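Local coordinates for protein quinone reductase (Klebsiella pneumoniae subsp. pneumoniae, PDB 4GI5) that binds FAD in a flavodoxin-like fold and probably reduces quinones with NAD(P)H, at residues Tyr70-Ser75 against Glu82-Thr87; Asp89-Phe94 against Tyr139-Ala144; Ser75-Val80 against Gln96-Ala101. All blocks are in the same frame, centred on the assembly; numbering follows the deposited sequence.

In the fold
The three contacts cluster around helix 86-96, in the link between strand 55-60 and helix 101-112 of the flavodoxin-like domain. Interaction 1 lies next to the FAD and leads into the helix, and interaction 2, with centres about 11 Å apart, packs the helix against the loop after helix 129-138. Interaction 3, its centre about 9 Å from that of interaction 1 and about 10 Å from that of interaction 2, ties the turn beyond the helix to the loop before it. S75 belongs to both 1 and 3, and W84 NE1 lies 3.2 Å from D89 CB. Distance from the cofactor grows in step: R85 bonds FAD directly, the S90 side chain is about 6 Å from it, and that of Q99 about 11 Å.

Interaction 1: Tyr70-Ser75 against Glu82-Thr87; sequences YDADDS and EFWRPT. With FAD (flavin-adenine dinucleotide), chain C.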
loop_
_atom_site.group_PDB
_atom_site.type_symbol
_atom_site.label_atom_id
_atom_site.label_comp_id
_atom_site.label_asym_id
_atom_site.label_seq_id
_atom_site.Cartn_x
_atom_site.Cartn_y
_atom_site.Cartn_z
ATOM N N TYR B 70 9.469 -10.064 -4.092
ATOM C CA TYR B 70 10.398 -9.934 -5.230
ATOM C C TYR B 70 11.831 -10.174 -4.706
ATOM O O TYR B 70 12.273 -9.543 -3.709
ATOM C CB TYR B 70 10.272 -8.520 -5.814
ATOM C CG TYR B 70 11.217 -8.161 -6.873
ATOM C CD1 TYR B 70 11.611 -9.051 -7.797
ATOM C CD2 TYR B 70 11.655 -6.864 -7.027
ATOM C CE1 TYR B 70 12.470 -8.708 -8.841
ATOM C CE2 TYR B 70 12.574 -6.499 -8.009
ATOM C CZ TYR B 70 13.022 -7.474 -8.920
ATOM O OH TYR B 70 13.880 -7.167 -9.933
ATOM N N ASP B 71 12.613 -11.017 -5.405
ATOM C CA ASP B 71 13.972 -11.299 -4.970
ATOM C C ASP B 71 14.777 -11.852 -6.171
ATOM O O ASP B 71 14.282 -11.907 -7.291
ATOM C CB ASP B 71 14.034 -12.212 -3.762
ATOM C CG ASP B 71 13.604 -13.623 -4.035
ATOM O OD1 ASP B 71 13.513 -14.022 -5.218
ATOM O OD2 ASP B 71 13.287 -14.345 -3.024
ATOM N N ALA B 72 16.035 -12.186 -5.890
ATOM C CA ALA B 72 17.018 -12.521 -6.935
ATOM C C ALA B 72 16.660 -13.783 -7.682
ATOM O O ALA B 72 17.044 -13.953 -8.846
ATOM C CB ALA B 72 18.466 -12.567 -6.362
ATOM N N ASP B 73 15.787 -14.586 -7.141
ATOM C CA ASP B 73 15.355 -15.802 -7.856
ATOM C C ASP B 73 14.420 -15.461 -9.017
ATOM O O ASP B 73 14.088 -16.319 -9.830
ATOM C CB ASP B 73 14.649 -16.760 -6.932
ATOM C CG ASP B 73 15.642 -17.496 -5.990
ATOM O OD1 ASP B 73 16.819 -17.638 -6.344
ATOM O OD2 ASP B 73 15.286 -17.806 -4.893
ATOM N N ASP B 74 13.878 -14.226 -9.063
ATOM C CA ASP B 74 12.985 -13.845 -10.171
ATOM C C ASP B 74 13.665 -13.411 -11.431
ATOM O O ASP B 74 12.975 -13.225 -12.419
ATOM C CB ASP B 74 12.080 -12.684 -9.660
ATOM C CG ASP B 74 11.202 -13.146 -8.569
ATOM O OD1 ASP B 74 10.840 -14.396 -8.480
ATOM O OD2 ASP B 74 10.781 -12.331 -7.668
ATOM N N SER B 75 14.981 -13.182 -11.411
ATOM C CA SER B 75 15.677 -12.535 -12.550
ATOM C C SER B 75 16.273 -13.561 -13.489
ATOM O O SER B 75 16.703 -13.114 -14.578
ATOM C CB SER B 75 16.722 -11.488 -12.112
ATOM O OG SER B 75 17.766 -12.079 -11.334
ATOM N N GLU B 82 27.758 -5.787 -9.353
ATOM C CA GLU B 82 28.514 -6.409 -8.262
ATOM C C GLU B 82 27.666 -7.131 -7.283
ATOM O O GLU B 82 28.084 -8.072 -6.612
ATOM C CB GLU B 82 29.401 -5.380 -7.520
ATOM C CG GLU B 82 30.858 -5.351 -8.161
ATOM C CD GLU B 82 30.819 -4.534 -9.341
ATOM O OE1 GLU B 82 29.775 -3.817 -9.489
ATOM O OE2 GLU B 82 31.727 -4.740 -10.208
ATOM N N PHE B 83 26.388 -6.656 -7.148
ATOM C CA PHE B 83 25.431 -7.353 -6.292
ATOM C C PHE B 83 24.038 -7.095 -6.964
ATOM O O PHE B 83 23.938 -6.139 -7.704
ATOM C CB PHE B 83 25.449 -6.823 -4.848
ATOM C CG PHE B 83 25.388 -5.317 -4.744
ATOM C CD1 PHE B 83 24.135 -4.633 -4.665
ATOM C CD2 PHE B 83 26.514 -4.512 -4.648
ATOM C CE1 PHE B 83 24.093 -3.274 -4.583
ATOM C CE2 PHE B 83 26.481 -3.187 -4.534
ATOM C CZ PHE B 83 25.246 -2.492 -4.480
ATOM N N TRP B 84 23.131 -7.970 -6.696
ATOM C CA TRP B 84 21.823 -7.951 -7.317
ATOM C C TRP B 84 21.128 -6.609 -6.910
ATOM O O TRP B 84 21.265 -6.186 -5.742
ATOM C CB TRP B 84 21.019 -9.080 -6.767
ATOM C CG TRP B 84 19.768 -9.283 -7.430
ATOM C CD1 TRP B 84 19.552 -9.905 -8.653
ATOM C CD2 TRP B 84 18.475 -8.809 -6.997
ATOM N NE1 TRP B 84 18.223 -9.853 -8.974
ATOM C CE2 TRP B 84 17.523 -9.272 -7.970
ATOM C CE3 TRP B 84 18.041 -8.166 -5.841
ATOM C CZ2 TRP B 84 16.178 -9.014 -7.887
ATOM C CZ3 TRP B 84 16.595 -7.982 -5.694
ATOM C CH2 TRP B 84 15.748 -8.384 -6.760
ATOM N N ARG B 85 20.451 -5.982 -7.863
ATOM C CA ARG B 85 19.688 -4.745 -7.586
ATOM C C ARG B 85 18.271 -4.907 -8.108
ATOM O O ARG B 85 18.062 -5.303 -9.252
ATOM C CB ARG B 85 20.284 -3.570 -8.216
ATOM C CG ARG B 85 21.650 -3.214 -7.537
ATOM C CD ARG B 85 22.290 -2.054 -8.197
ATOM N NE ARG B 85 21.509 -0.810 -8.066
ATOM C CZ ARG B 85 21.745 0.264 -8.789
ATOM N NH1 ARG B 85 22.784 0.290 -9.584
ATOM N NH2 ARG B 85 21.013 1.332 -8.669
ATOM N N PRO B 86 17.282 -4.664 -7.208
ATOM C CA PRO B 86 15.895 -4.768 -7.719
ATOM C C PRO B 86 15.618 -4.089 -9.042
ATOM O O PRO B 86 14.911 -4.635 -9.868
ATOM C CB PRO B 86 15.082 -4.104 -6.559
ATOM C CG PRO B 86 15.860 -4.373 -5.329
ATOM C CD PRO B 86 17.322 -4.319 -5.792
ATOM N N THR B 87 16.178 -2.942 -9.219
ATOM C CA THR B 87 15.951 -2.223 -10.453
ATOM C C THR B 87 16.702 -2.827 -11.678
ATOM O O THR B 87 16.126 -3.249 -12.645
ATOM C CB THR B 87 16.293 -0.752 -10.326
ATOM O OG1 THR B 87 17.624 -0.559 -9.819
ATOM C CG2 THR B 87 15.342 0.030 -9.371
HETATM P PA FAD C . 20.382 -0.367 -4.407
HETATM O O1A FAD C . 20.906 -1.457 -3.607
HETATM O O2A FAD C . 19.810 -0.596 -5.771
HETATM O O5B FAD C . 21.537 0.747 -4.464
HETATM C C5B FAD C . 21.271 2.032 -4.998
HETATM C C4B FAD C . 22.544 2.761 -5.231
HETATM O O4B FAD C . 23.143 3.059 -3.982
HETATM C C3B FAD C . 23.492 1.881 -6.045
HETATM O O3B FAD C . 23.974 2.815 -7.024
HETATM C C2B FAD C . 24.534 1.557 -5.015
HETATM O O2B FAD C . 25.813 1.304 -5.618
HETATM C C1B FAD C . 24.531 2.738 -4.080
HETATM N N9A FAD C . 25.115 2.326 -2.772
HETATM C C8A FAD C . 24.945 1.152 -1.989
HETATM N N7A FAD C . 25.670 1.165 -0.871
HETATM C C5A FAD C . 26.334 2.294 -1.023
HETATM C C6A FAD C . 27.417 2.819 -0.178
HETATM N N6A FAD C . 27.671 2.001 0.888
HETATM N N1A FAD C . 28.001 4.006 -0.484
HETATM C C2A FAD C . 27.661 4.609 -1.585
HETATM N N3A FAD C . 26.615 4.120 -2.365
HETATM C C4A FAD C . 25.951 3.056 -2.100
HETATM N N1 FAD C . 10.923 4.968 -6.312
HETATM C C2 FAD C . 10.004 5.896 -6.113
HETATM O O2 FAD C . 10.344 7.061 -5.848
HETATM N N3 FAD C . 8.678 5.594 -6.016
HETATM C C4 FAD C . 8.241 4.378 -6.414
HETATM O O4 FAD C . 7.013 4.113 -6.359
HETATM C C4X FAD C . 9.153 3.345 -6.708
HETATM N N5 FAD C . 8.687 2.100 -7.143
HETATM C C5X FAD C . 9.642 1.064 -7.264
HETATM C C6 FAD C . 9.190 -0.260 -7.484
HETATM C C7 FAD C . 10.139 -1.273 -7.648
HETATM C C7M FAD C . 9.651 -2.670 -7.810
HETATM C C8 FAD C . 11.539 -0.946 -7.606
HETATM C C8M FAD C . 12.596 -2.039 -7.704
HETATM C C9 FAD C . 12.010 0.336 -7.366
HETATM C C9A FAD C . 11.041 1.363 -7.208
HETATM N N10 FAD C . 11.462 2.689 -6.902
HETATM C C10 FAD C . 10.544 3.714 -6.660
HETATM C "C1'" FAD C . 12.857 2.991 -6.669
HETATM C "C2'" FAD C . 13.262 2.459 -5.292
HETATM O "O2'" FAD C . 12.652 3.175 -4.196
HETATM C "C3'" FAD C . 14.796 2.570 -5.195
HETATM O "O3'" FAD C . 15.290 1.605 -6.145
HETATM C "C4'" FAD C . 15.310 2.119 -3.807
HETATM O "O4'" FAD C . 14.946 3.118 -2.839
HETATM C "C5'" FAD C . 16.855 1.957 -3.800
HETATM O "O5'" FAD C . 17.267 1.377 -2.565
HETATM P P FAD C . 18.033 -0.063 -2.677
HETATM O O1P FAD C . 18.462 -0.434 -1.245
HETATM O O2P FAD C . 17.281 -1.053 -3.455
HETATM O O3P FAD C . 19.267 0.493 -3.537
#
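W84 is the bump of this contact: its indole slides into a hollow made by Y70, A72 and S75, and CG anti to the backbone N (chi1 -172°) turns the ring toward 70-75. A72 forms one wall. Its methyl stands almost exactly over the five-membered ring, CB 3.5 Å from the centroid, and a small residue suits this place because the indole comes so close to the backbone, A72 CA lying 3.4 Å from W84 CE2. Y70 forms another wall and takes the edge of the six-membered ring against its face in a T-shaped pair, the planes at 66°. At the rim of the indole, W84 NE1 gives a bent hydrogen bond to S75 OG (3.3 Å, 144°), which satisfies the ring nitrogen in a buried setting. The phenol has a second use, since Y70 OH donates to P86 O (2.7 Å) in the carbonyl plane, on a lone pair, while its CE2 edge packs on the proline ring. Beyond the tryptophan, P86 CB touches the flavin methyl C8M of FAD at 3.4 Å. R85 NE bonds the phosphate oxygen O2A of FAD (2.9 Å), with C3B of the FAD ribose over one guanidinium face. The second subunit also bonds the cofactor, for instance through Y182 and N38 of that chain, an arrangement typical of the dimer-interface FAD site of flavodoxin-like quinone reductases.

Interaction 2: Asp89-Phe94 against Tyr139-Ala144; sequences DSKQAF and YAWGFA
Helix 86-96 of the flavodoxin-like domain packs here on the irregular loop that follows helix 129-138, and S90 and W141 make the closest polar link. W141 N donates to S90 OG at 3.0 Å and 161°, a nearly straight bond; serine suits the spot because its oxygen, anti to its own backbone N (chi1 -180°), reaches across to the loop while its short stem lets A140 CB come within 3.4 Å of the same OG. Next along the helix, K91 runs fully extended beside the tryptophan, both side chains pointing the same way. Its aliphatic stem gives one face of the indole a CH-pi contact, CB 3.7 Å from the centroid of the five-membered ring. A water donates to both K91 O and W141 O and bridges the two backbones. W141 lies near the FAD site of the flavodoxin-like fold: its side chain is about 7 Å from that of R85, which binds FAD, and its ring meets that of Y145, a pocket residue. One helical turn after S90, F94 presents a ring face to the loop backbone and to F143 CB, which comes 3.7 Å from F94 CE1. G142 O lies 3.4 Å from F94 CE2, and the lack of a side chain on G142 lets the phenyl ring settle against the main chain. The rings of F94 and F143 meet obliquely, planes at 42°.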
loop_
_atom_site.group_PDB
_atom_site.type_symbol
_atom_site.label_atom_id
_atom_site.label_comp_id
_atom_site.label_asym_id
_atom_site.label_seq_id
_atom_site.Cartn_x
_atom_site.Cartn_y
_atom_site.Cartn_z
ATOM N N ASP B 89 18.506 -5.401 -12.238
ATOM C CA ASP B 89 18.375 -6.813 -12.514
ATOM C C ASP B 89 17.071 -7.134 -13.213
ATOM O O ASP B 89 17.012 -7.957 -14.140
ATOM C CB ASP B 89 18.744 -7.749 -11.375
ATOM C CG ASP B 89 20.260 -7.746 -11.180
ATOM O OD1 ASP B 89 20.724 -6.887 -10.507
ATOM O OD2 ASP B 89 20.949 -8.620 -11.725
ATOM N N SER B 90 16.030 -6.385 -12.902
ATOM C CA SER B 90 14.790 -6.425 -13.709
ATOM C C SER B 90 15.005 -5.920 -15.101
ATOM O O SER B 90 14.497 -6.522 -16.056
ATOM C CB SER B 90 13.652 -5.624 -12.992
ATOM O OG SER B 90 12.474 -5.705 -13.822
ATOM N N LYS B 91 15.681 -4.807 -15.239
ATOM C CA LYS B 91 15.910 -4.183 -16.554
ATOM C C LYS B 91 16.569 -5.274 -17.482
ATOM O O LYS B 91 16.106 -5.518 -18.621
ATOM C CB LYS B 91 16.862 -3.064 -16.440
ATOM C CG LYS B 91 17.241 -2.453 -17.782
ATOM C CD LYS B 91 18.140 -1.229 -17.658
ATOM C CE LYS B 91 18.547 -0.820 -19.101
ATOM N NZ LYS B 91 19.417 0.315 -18.843
ATOM N N GLN B 92 17.566 -5.933 -16.953
ATOM C CA GLN B 92 18.233 -7.024 -17.736
ATOM C C GLN B 92 17.339 -8.243 -17.947
ATOM O O GLN B 92 17.253 -8.729 -19.086
ATOM C CB GLN B 92 19.574 -7.417 -17.116
ATOM C CG GLN B 92 20.222 -8.474 -18.026
ATOM C CD GLN B 92 21.501 -9.019 -17.472
ATOM O OE1 GLN B 92 21.556 -9.719 -16.412
ATOM N NE2 GLN B 92 22.561 -8.673 -18.163
ATOM N N ALA B 93 16.633 -8.721 -16.917
ATOM C CA ALA B 93 15.770 -9.885 -17.058
ATOM C C ALA B 93 14.687 -9.694 -18.064
ATOM O O ALA B 93 14.374 -10.608 -18.884
ATOM C CB ALA B 93 15.165 -10.282 -15.760
ATOM N N PHE B 94 14.076 -8.519 -18.053
ATOM C CA PHE B 94 12.996 -8.239 -18.972
ATOM C C PHE B 94 13.583 -8.127 -20.427
ATOM O O PHE B 94 12.970 -8.664 -21.358
ATOM C CB PHE B 94 12.272 -6.932 -18.645
ATOM C CG PHE B 94 11.119 -6.646 -19.557
ATOM C CD1 PHE B 94 9.909 -7.243 -19.318
ATOM C CD2 PHE B 94 11.245 -5.846 -20.631
ATOM C CE1 PHE B 94 8.846 -7.084 -20.144
ATOM C CE2 PHE B 94 10.142 -5.600 -21.478
ATOM C CZ PHE B 94 8.980 -6.282 -21.260
ATOM N N TYR B 139 5.424 -5.779 -12.499
ATOM C CA TYR B 139 5.634 -4.466 -13.084
ATOM C C TYR B 139 7.115 -4.229 -13.280
ATOM O O TYR B 139 7.765 -3.459 -12.571
ATOM C CB TYR B 139 5.014 -3.369 -12.160
ATOM C CG TYR B 139 3.610 -3.036 -12.413
ATOM C CD1 TYR B 139 2.729 -3.907 -13.056
ATOM C CD2 TYR B 139 3.069 -1.826 -11.902
ATOM C CE1 TYR B 139 1.419 -3.618 -13.309
ATOM C CE2 TYR B 139 1.742 -1.511 -12.142
ATOM C CZ TYR B 139 0.902 -2.328 -12.901
ATOM O OH TYR B 139 -0.376 -1.900 -13.063
ATOM N N ALA B 140 7.698 -4.930 -14.228
ATOM C CA ALA B 140 9.146 -4.867 -14.463
ATOM C C ALA B 140 9.687 -3.563 -15.123
ATOM O O ALA B 140 8.969 -2.844 -15.809
ATOM C CB ALA B 140 9.513 -6.086 -15.388
ATOM N N TRP B 141 10.981 -3.420 -14.991
ATOM C CA TRP B 141 11.732 -2.372 -15.637
ATOM C C TRP B 141 11.781 -2.618 -17.133
ATOM O O TRP B 141 12.292 -3.677 -17.519
ATOM C CB TRP B 141 13.107 -2.232 -15.063
ATOM C CG TRP B 141 13.893 -1.068 -15.695
ATOM C CD1 TRP B 141 14.115 -0.814 -17.098
ATOM C CD2 TRP B 141 14.571 -0.027 -15.030
ATOM N NE1 TRP B 141 14.841 0.319 -17.266
ATOM C CE2 TRP B 141 15.180 0.797 -16.033
ATOM C CE3 TRP B 141 14.749 0.269 -13.722
ATOM C CZ2 TRP B 141 15.922 1.909 -15.730
ATOM C CZ3 TRP B 141 15.486 1.385 -13.396
ATOM C CH2 TRP B 141 16.066 2.201 -14.401
ATOM N N GLY B 142 11.185 -1.786 -17.937
ATOM C CA GLY B 142 11.026 -2.027 -19.386
ATOM C C GLY B 142 9.599 -2.345 -19.705
ATOM O O GLY B 142 9.245 -2.379 -20.896
ATOM N N PHE B 143 8.741 -2.625 -18.665
ATOM C CA PHE B 143 7.370 -3.081 -18.860
ATOM C C PHE B 143 6.436 -1.999 -18.264
ATOM O O PHE B 143 5.740 -1.274 -18.959
ATOM C CB PHE B 143 7.151 -4.441 -18.214
ATOM C CG PHE B 143 5.784 -5.017 -18.466
ATOM C CD1 PHE B 143 5.410 -5.397 -19.751
ATOM C CD2 PHE B 143 4.888 -5.212 -17.442
ATOM C CE1 PHE B 143 4.202 -5.950 -19.988
ATOM C CE2 PHE B 143 3.684 -5.835 -17.678
ATOM C CZ PHE B 143 3.326 -6.152 -18.980
ATOM N N ALA B 144 6.484 -1.834 -16.946
ATOM C CA ALA B 144 5.685 -0.810 -16.258
ATOM C C ALA B 144 6.363 0.473 -15.863
ATOM O O ALA B 144 5.707 1.501 -15.573
ATOM C CB ALA B 144 5.044 -1.429 -15.008
HETATM O O HOH W 1 14.152 -3.957 -19.531
#

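Interaction 3: Ser75-Val80 against Gln96-Ala101; sequences SGAPPV and QGTQSA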
loop_
_atom_site.group_PDB
_atom_site.type_symbol
_atom_site.label_atom_id
_atom_site.label_comp_id
_atom_site.label_asym_id
_atom_site.label_seq_id
_atom_site.Cartn_x
_atom_site.Cartn_y
_atom_site.Cartn_z
ATOM N N SER B 75 14.981 -13.182 -11.411
ATOM C CA SER B 75 15.677 -12.535 -12.550
ATOM C C SER B 75 16.273 -13.561 -13.489
ATOM O O SER B 75 16.703 -13.114 -14.578
ATOM C CB SER B 75 16.722 -11.488 -12.112
ATOM O OG SER B 75 17.766 -12.079 -11.334
ATOM N N GLY B 76 16.336 -14.858 -13.050
ATOM C CA GLY B 76 16.765 -15.955 -13.957
ATOM C C GLY B 76 18.247 -15.893 -14.406
ATOM O O GLY B 76 18.611 -16.415 -15.414
ATOM N N ALA B 77 19.081 -15.160 -13.719
ATOM C CA ALA B 77 20.506 -14.847 -14.154
ATOM C C ALA B 77 21.266 -14.371 -13.003
ATOM O O ALA B 77 20.707 -13.874 -12.028
ATOM C CB ALA B 77 20.538 -13.852 -15.242
ATOM N N PRO B 78 22.594 -14.485 -13.045
ATOM C CA PRO B 78 23.393 -13.898 -12.009
ATOM C C PRO B 78 23.241 -12.382 -12.002
ATOM O O PRO B 78 22.791 -11.807 -12.983
ATOM C CB PRO B 78 24.866 -14.246 -12.415
ATOM C CG PRO B 78 24.717 -15.354 -13.399
ATOM C CD PRO B 78 23.375 -15.211 -14.076
ATOM N N PRO B 79 23.676 -11.726 -10.910
ATOM C CA PRO B 79 23.566 -10.250 -10.883
ATOM C C PRO B 79 24.252 -9.597 -12.008
ATOM O O PRO B 79 25.400 -9.972 -12.380
ATOM C CB PRO B 79 24.299 -9.887 -9.575
ATOM C CG PRO B 79 24.127 -11.068 -8.720
ATOM C CD PRO B 79 24.225 -12.259 -9.669
ATOM N N VAL B 80 23.667 -8.585 -12.581
ATOM C CA VAL B 80 24.274 -7.882 -13.613
ATOM C C VAL B 80 25.502 -7.088 -13.198
ATOM O O VAL B 80 26.454 -7.002 -13.982
ATOM C CB VAL B 80 23.233 -7.040 -14.374
ATOM C CG1 VAL B 80 22.768 -5.879 -13.578
ATOM C CG2 VAL B 80 23.752 -6.518 -15.700
ATOM N N GLN B 96 16.380 -9.381 -21.678
ATOM C CA GLN B 96 17.055 -10.646 -22.112
ATOM C C GLN B 96 16.120 -11.822 -22.099
ATOM O O GLN B 96 16.487 -12.897 -22.589
ATOM C CB GLN B 96 18.265 -10.988 -21.228
ATOM C CG GLN B 96 19.405 -10.020 -21.326
ATOM C CD GLN B 96 19.748 -9.783 -22.770
ATOM O OE1 GLN B 96 20.042 -10.744 -23.485
ATOM N NE2 GLN B 96 19.609 -8.532 -23.244
ATOM N N GLY B 97 14.930 -11.704 -21.510
ATOM C CA GLY B 97 14.013 -12.788 -21.507
ATOM C C GLY B 97 14.257 -13.857 -20.495
ATOM O O GLY B 97 13.926 -15.022 -20.741
ATOM N N THR B 98 14.708 -13.503 -19.303
ATOM C CA THR B 98 14.993 -14.450 -18.257
ATOM C C THR B 98 14.121 -14.410 -17.034
ATOM O O THR B 98 14.427 -15.016 -16.003
ATOM C CB THR B 98 16.476 -14.340 -17.815
ATOM O OG1 THR B 98 16.809 -13.060 -17.222
ATOM C CG2 THR B 98 17.503 -14.536 -19.079
ATOM N N GLN B 99 13.092 -13.580 -17.051
ATOM C CA GLN B 99 12.270 -13.492 -15.871
ATOM C C GLN B 99 11.666 -14.833 -15.506
ATOM O O GLN B 99 11.350 -15.664 -16.424
ATOM C CB GLN B 99 11.101 -12.479 -16.056
ATOM C CG GLN B 99 11.572 -11.105 -16.473
ATOM C CD GLN B 99 10.342 -10.222 -16.843
ATOM O OE1 GLN B 99 10.048 -9.147 -16.208
ATOM N NE2 GLN B 99 9.685 -10.603 -17.916
ATOM N N SER B 100 11.306 -15.028 -14.237
ATOM C CA SER B 100 10.593 -16.243 -13.891
ATOM C C SER B 100 9.299 -16.423 -14.661
ATOM O O SER B 100 8.593 -15.450 -15.014
ATOM C CB SER B 100 10.455 -16.434 -12.384
ATOM O OG SER B 100 9.845 -15.361 -11.874
ATOM N N ALA B 101 8.925 -17.687 -14.914
ATOM C CA ALA B 101 7.791 -17.943 -15.803
ATOM C C ALA B 101 6.460 -17.450 -15.287
ATOM O O ALA B 101 5.631 -17.108 -16.098
ATOM C CB ALA B 101 7.685 -19.451 -16.061
#
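T98 lays its side chain over the backbone at S75 and G76, with CB 3.5 Å from S75 O and 3.8 Å from G76 O. Its hydroxyl makes the hydrogen bond between the two segments: T98 OG1 donates to S75 O at 2.6 Å, with a C=O...donor angle of 153° and the donor tilted 22° from the carbonyl plane. The torsion explains the aim, since OG1 sits between the backbone N and the carbonyl carbon (chi1 64°), which turns it toward the facing chain. Threonine suits the position because a short side chain puts the hydroxyl directly beside the carbonyl. The contact joins the loop before helix 86-96 to the turn between that helix and helix 101-112, a surface connection in the flavodoxin-like domain, and helix 86-96 itself runs between the two. At the turn, G97 ends the helix with a positive phi, and S100 takes the N-cap position of the next helix, though its side chain gives no capping bond and its OG bonds D102 instead. On the other loop, G76 also has a positive phi. Without a side chain it can come close to T98 O, to which its CA makes a CA-H...O contact of 3.2 Å; a beta carbon would run into this oxygen. Q99 points away from the facing loop, its amide bonded to Q107 of helix 101-112.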